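Protein ElaA (Escherichia coli, PDB 5Z6N) probably acts as an N-acetyltransferase of the GNAT superfamily, moving an acetyl group from acetyl coenzyme A to an amine acceptor. Local coordinates at residues B[62-67]-B[77-82]. Residues are numbered along the deposited sequence; the frame is centred on the assembly and turned at random.
Sequences YARILK and IGRVIV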
loop_
_atom_site.group_PDB
_atom_site.type_symbol
_atom_site.label_atom_id
_atom_site.label_comp_id
_atom_site.label_asym_id
_atom_site.label_seq_id
_atom_site.Cartn_x
_atom_site.Cartn_y
_atom_site.Cartn_z
ATOM N N TYR B 62 -3.770 -14.481 0.504
ATOM C CA TYR B 62 -2.913 -13.804 1.466
ATOM C C TYR B 62 -3.576 -13.772 2.834
ATOM O O TYR B 62 -4.802 -13.670 2.938
ATOM C CB TYR B 62 -2.590 -12.372 1.014
ATOM C CG TYR B 62 -1.876 -11.545 2.069
ATOM C CD1 TYR B 62 -0.499 -11.549 2.148
ATOM C CD2 TYR B 62 -2.581 -10.780 2.991
ATOM C CE1 TYR B 62 0.164 -10.821 3.097
ATOM C CE2 TYR B 62 -1.926 -10.050 3.947
ATOM C CZ TYR B 62 -0.551 -10.072 3.995
ATOM O OH TYR B 62 0.124 -9.343 4.943
ATOM N N ALA B 63 -2.748 -13.838 3.876
ATOM C CA ALA B 63 -3.170 -13.575 5.244
ATOM C C ALA B 63 -1.934 -13.246 6.067
ATOM O O ALA B 63 -0.843 -13.759 5.802
ATOM C CB ALA B 63 -3.923 -14.764 5.848
ATOM N N ARG B 64 -2.107 -12.371 7.055
ATOM C CA ARG B 64 -1.018 -11.989 7.939
ATOM C C ARG B 64 -1.355 -12.367 9.375
ATOM O O ARG B 64 -2.527 -12.480 9.758
ATOM C CB ARG B 64 -0.699 -10.485 7.848
ATOM C CG ARG B 64 -1.315 -9.645 8.952
ATOM C CD ARG B 64 -0.916 -8.170 8.815
ATOM N NE ARG B 64 -1.869 -7.312 9.497
ATOM C CZ ARG B 64 -1.798 -5.986 9.494
ATOM N NH1 ARG B 64 -0.812 -5.372 8.850
ATOM N NH2 ARG B 64 -2.704 -5.261 10.137
ATOM N N ILE B 65 -0.302 -12.558 10.161
ATOM C CA ILE B 65 -0.395 -13.092 11.510
ATOM C C ILE B 65 0.331 -12.140 12.448
ATOM O O ILE B 65 1.537 -11.908 12.291
ATOM C CB ILE B 65 0.213 -14.499 11.594
ATOM C CG1 ILE B 65 -0.438 -15.434 10.572
ATOM C CG2 ILE B 65 0.091 -15.038 12.988
ATOM C CD1 ILE B 65 0.255 -16.767 10.472
ATOM N N LEU B 66 -0.388 -11.598 13.425
ATOM C CA LEU B 66 0.197 -10.703 14.413
ATOM C C LEU B 66 0.487 -11.468 15.701
ATOM O O LEU B 66 -0.389 -12.164 16.229
ATOM C CB LEU B 66 -0.727 -9.516 14.689
ATOM C CG LEU B 66 -1.231 -8.766 13.452
ATOM C CD1 LEU B 66 -2.119 -7.608 13.840
ATOM C CD2 LEU B 66 -0.086 -8.284 12.583
ATOM N N LYS B 67 1.721 -11.353 16.187
ATOM C CA LYS B 67 2.138 -11.912 17.470
ATOM C C LYS B 67 2.526 -10.716 18.335
ATOM O O LYS B 67 3.667 -10.249 18.303
ATOM C CB LYS B 67 3.282 -12.913 17.312
ATOM C CG LYS B 67 3.825 -13.422 18.635
ATOM C CD LYS B 67 2.737 -14.134 19.431
ATOM C CE LYS B 67 3.100 -14.216 20.905
ATOM N NZ LYS B 67 2.332 -13.236 21.728
ATOM N N ILE B 77 -5.150 -13.340 13.402
ATOM C CA ILE B 77 -5.191 -13.539 11.958
ATOM C C ILE B 77 -6.011 -12.409 11.354
ATOM O O ILE B 77 -7.041 -12.014 11.911
ATOM C CB ILE B 77 -5.787 -14.911 11.584
ATOM C CG1 ILE B 77 -4.911 -16.045 12.107
ATOM C CG2 ILE B 77 -5.955 -15.038 10.078
ATOM C CD1 ILE B 77 -5.444 -17.413 11.750
ATOM N N GLY B 78 -5.548 -11.877 10.228
ATOM C CA GLY B 78 -6.264 -10.801 9.569
ATOM C C GLY B 78 -5.793 -10.640 8.141
ATOM O O GLY B 78 -4.843 -11.293 7.699
ATOM N N ARG B 79 -6.483 -9.746 7.424
ATOM C CA ARG B 79 -6.199 -9.430 6.018
ATOM C C ARG B 79 -6.446 -10.630 5.101
ATOM O O ARG B 79 -5.794 -10.778 4.063
ATOM C CB ARG B 79 -4.770 -8.904 5.837
ATOM C CG ARG B 79 -4.458 -7.638 6.604
ATOM C CD ARG B 79 -5.516 -6.576 6.362
ATOM N NE ARG B 79 -4.958 -5.231 6.379
ATOM C CZ ARG B 79 -4.850 -4.492 7.480
ATOM N NH1 ARG B 79 -4.337 -3.275 7.417
ATOM N NH2 ARG B 79 -5.229 -4.975 8.653
ATOM N N VAL B 80 -7.406 -11.480 5.462
ATOM C CA VAL B 80 -7.624 -12.739 4.756
ATOM C C VAL B 80 -8.195 -12.451 3.372
ATOM O O VAL B 80 -9.265 -11.843 3.244
ATOM C CB VAL B 80 -8.551 -13.657 5.562
ATOM C CG1 VAL B 80 -8.798 -14.964 4.811
ATOM C CG2 VAL B 80 -7.961 -13.909 6.955
ATOM N N ILE B 81 -7.485 -12.887 2.328
ATOM C CA ILE B 81 -7.863 -12.575 0.953
ATOM C C ILE B 81 -7.771 -13.808 0.071
ATOM O O ILE B 81 -6.845 -14.617 0.198
ATOM C CB ILE B 81 -6.989 -11.459 0.342
ATOM C CG1 ILE B 81 -6.993 -10.211 1.220
ATOM C CG2 ILE B 81 -7.489 -11.113 -1.048
ATOM C CD1 ILE B 81 -6.088 -9.124 0.709
ATOM N N VAL B 82 -8.744 -13.940 -0.827
ATOM C CA VAL B 82 -8.618 -14.688 -2.069
ATOM C C VAL B 82 -8.912 -13.721 -3.207
ATOM O O VAL B 82 -9.850 -12.920 -3.120
ATOM C CB VAL B 82 -9.574 -15.897 -2.117
ATOM C CG1 VAL B 82 -9.541 -16.540 -3.493
ATOM C CG2 VAL B 82 -9.223 -16.903 -1.032
#
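R64 is extended from CG to NE, whereas R79, its CG anti to the carbonyl carbon (chi1 -60°), bends at chi2 and chi3; the two chains thus run alongside each other to bring their guanidinium groups together. R64 lays its CZ over one face of the R79 guanidinium, offset toward the rim, the planes turned 49° apart. Nearby acidic groups would offset the like charges: R64 forms salt bridges with D40 and D43, R79 with D38. An alanine in place of R64 would probably leave D43 without this charged mate and one face of the R79 guanidinium without its cover. The Y62 ring lies on the same side of the sheet as R64, and R79 CB meets its edge in plane, 3.6 Å from Y62 CE2. The frame is the antiparallel hairpin of strands 59-67 and 75-82 in the GNAT sheet, interrupted by a beta bulge at R79 and V80. Before the bulge, R64 N donates to G78 O (3.0 Å, N-H...O 172°) and G78 N to R64 O (3.1 Å); beyond it, I81 N reaches Y62 O at 2.9 Å. I81, packed on helix 14-31, brings CD1 to 4.5 Å from Y62 CD2.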